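Local coordinates for neurotoxin (Clostridium botulinum, PDB 2QN0), which is the zinc-dependent light chain protease of botulinum neurotoxin type C1, cleaving the neuronal SNARE proteins syntaxin and SNAP-25, at the zinc ion site. Sequence-based numbering; all coordinates share one arbitrary frame.

The zinc ion site. Residues 229-230, 233, 269, 272, 360, 375. With ZN (zinc ion), chain B.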
ATOM      1  N   HIS A 229      -4.828   4.424   0.304  1.00 12.57           N
ATOM      2  CA  HIS A 229      -3.756   5.407   0.166  1.00 11.84           C
ATOM      3  C   HIS A 229      -2.433   4.658  -0.011  1.00 13.14           C
ATOM      4  O   HIS A 229      -1.639   4.988  -0.898  1.00 12.76           O
ATOM      5  CB  HIS A 229      -3.686   6.305   1.406  1.00 11.92           C
ATOM      6  CG  HIS A 229      -2.500   7.219   1.423  1.00 13.08           C
ATOM      7  ND1 HIS A 229      -2.594   8.565   1.140  1.00 13.23           N
ATOM      8  CD2 HIS A 229      -1.193   6.979   1.682  1.00 14.32           C
ATOM      9  CE1 HIS A 229      -1.396   9.116   1.229  1.00 14.36           C
ATOM     10  NE2 HIS A 229      -0.529   8.175   1.556  1.00 13.00           N
ATOM     11  N   GLU A 230      -2.191   3.645   0.822  1.00 12.02           N
ATOM     12  CA  GLU A 230      -0.956   2.875   0.707  1.00 11.65           C
ATOM     13  C   GLU A 230      -0.951   2.053  -0.582  1.00 11.70           C
ATOM     14  O   GLU A 230       0.104   1.841  -1.183  1.00 12.38           O
ATOM     15  CB  GLU A 230      -0.763   1.943   1.917  1.00 13.20           C
ATOM     16  CG  GLU A 230      -0.565   2.657   3.264  1.00 13.62           C
ATOM     17  CD  GLU A 230       0.508   3.743   3.230  1.00 15.33           C
ATOM     18  OE1 GLU A 230       1.601   3.511   2.664  1.00 13.94           O
ATOM     19  OE2 GLU A 230       0.260   4.831   3.789  1.00 14.92           O
ATOM     20  N   HIS A 233       0.675   3.925  -3.262  1.00 11.05           N
ATOM     21  CA  HIS A 233       2.134   3.879  -3.267  1.00 12.14           C
ATOM     22  C   HIS A 233       2.547   2.579  -3.954  1.00 13.98           C
ATOM     23  O   HIS A 233       3.498   2.552  -4.736  1.00 12.85           O
ATOM     24  CB  HIS A 233       2.698   3.901  -1.845  1.00 12.09           C
ATOM     25  CG  HIS A 233       2.606   5.238  -1.180  1.00 13.78           C
ATOM     26  ND1 HIS A 233       3.116   6.388  -1.750  1.00 14.14           N
ATOM     27  CD2 HIS A 233       2.089   5.607   0.015  1.00 13.69           C
ATOM     28  CE1 HIS A 233       2.920   7.406  -0.931  1.00 15.18           C
ATOM     29  NE2 HIS A 233       2.298   6.958   0.146  1.00 15.11           N
ATOM     30  N   GLU A 269       3.887  11.469  -1.571  1.00 13.13           N
ATOM     31  CA  GLU A 269       2.683  11.610  -0.759  1.00 13.98           C
ATOM     32  C   GLU A 269       1.652  12.458  -1.493  1.00 13.70           C
ATOM     33  O   GLU A 269       0.453  12.179  -1.453  1.00 12.39           O
ATOM     34  CB  GLU A 269       3.013  12.267   0.584  1.00 13.90           C
ATOM     35  CG  GLU A 269       3.887  11.422   1.499  1.00 13.61           C
ATOM     36  CD  GLU A 269       3.237  10.091   1.826  1.00 14.98           C
ATOM     37  OE1 GLU A 269       2.031   9.951   1.547  1.00 14.18           O
ATOM     38  OE2 GLU A 269       3.924   9.201   2.362  1.00 15.12           O
ATOM     39  N   ALA A 272      -0.016  10.239  -4.024  1.00 10.96           N
ATOM     40  CA  ALA A 272      -0.856   9.226  -3.381  1.00 11.44           C
ATOM     41  C   ALA A 272      -2.159   9.862  -2.880  1.00 13.39           C
ATOM     42  O   ALA A 272      -3.232   9.254  -2.951  1.00 13.00           O
ATOM     43  CB  ALA A 272      -0.104   8.581  -2.223  1.00 11.97           C
ATOM     44  N   GLU A 360      -6.229   9.018  -3.211  1.00 14.05           N
ATOM     45  CA  GLU A 360      -7.070   9.032  -2.013  1.00 13.45           C
ATOM     46  C   GLU A 360      -8.206  10.047  -2.160  1.00 15.24           C
ATOM     47  O   GLU A 360      -9.367   9.765  -1.847  1.00 15.14           O
ATOM     48  CB  GLU A 360      -6.224   9.402  -0.795  1.00 14.33           C
ATOM     49  CG  GLU A 360      -6.983   9.365   0.527  1.00 14.83           C
ATOM     50  CD  GLU A 360      -6.170   9.931   1.674  1.00 15.99           C
ATOM     51  OE1 GLU A 360      -4.947   9.672   1.718  1.00 15.97           O
ATOM     52  OE2 GLU A 360      -6.753  10.624   2.538  1.00 15.49           O
ATOM     53  N   TYR A 375      -3.631  16.299   2.641  1.00 14.65           N
ATOM     54  CA  TYR A 375      -2.801  15.289   3.288  1.00 15.02           C
ATOM     55  C   TYR A 375      -2.268  15.801   4.628  1.00 15.82           C
ATOM     56  O   TYR A 375      -2.152  15.043   5.590  1.00 16.74           O
ATOM     57  CB  TYR A 375      -1.632  14.910   2.376  1.00 15.15           C
ATOM     58  CG  TYR A 375      -0.707  13.876   2.974  1.00 15.08           C
ATOM     59  CD1 TYR A 375      -1.118  12.553   3.137  1.00 15.25           C
ATOM     60  CD2 TYR A 375       0.579  14.223   3.391  1.00 15.06           C
ATOM     61  CE1 TYR A 375      -0.267  11.597   3.703  1.00 15.88           C
ATOM     62  CE2 TYR A 375       1.435  13.277   3.953  1.00 17.75           C
ATOM     63  CZ  TYR A 375       1.005  11.966   4.105  1.00 16.96           C
ATOM     64  OH  TYR A 375       1.847  11.027   4.659  1.00 17.88           O
TER
HETATM   65 ZN    ZN B 431       1.543   7.958   1.803  1.00 16.27          ZN
HETATM   66  O   HOH W   1       1.874   6.822   3.515  1.00 15.79           O
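The zinc of this clostridial neurotoxin light chain is catalytic: a water holds one corner of its shell and a carboxylate stands beside that water. The HExxH motif, residues 229-233, supplies both histidines and the glutamate that serves the family as general base. His229 and His233 reach the metal through NE2, in each case 2.1 Å from ZN, but by different routes: CG of His229 lies anti to its backbone N (chi1 172°), whereas CG of His233 lies anti to its carbonyl carbon (chi1 -74°). Glu269, bent at chi2, adds its carboxylate OE1 at 2.1 Å from ZN, while OE2 of Glu269, 2.7 Å from ZN, is at most a loose ligand. Water 1 completes a near-tetrahedral shell, its oxygen 2.1 Å from ZN. Glu230, likewise bent at chi2, turns OE2 to within 2.6 Å of the oxygen of water 1 yet remains outside the metal shell, well placed to take a proton as the water attacks a peptide bond. Behind the first shell, ND1 of His229 donates to OE1 of Glu360 at 2.7 Å, meeting it nearly along the C-O axis though 25° out of the imidazole plane; together with the zinc bond, this helps to fix the ring's rotation and probably makes it a stronger zinc donor. The methyl CB of Ala272 packs over one face of each imidazole, near the rim. Tyr375 lays a ring face against CB of Glu269 and brings OH to the site's flank, 4.2 Å from ZN and not a ligand, where it may assist catalysis. The site lies between helix 223-238, bearing the motif, and helix 267-273, with helix 360-366 behind His229 and the loop of Tyr375 at the flank.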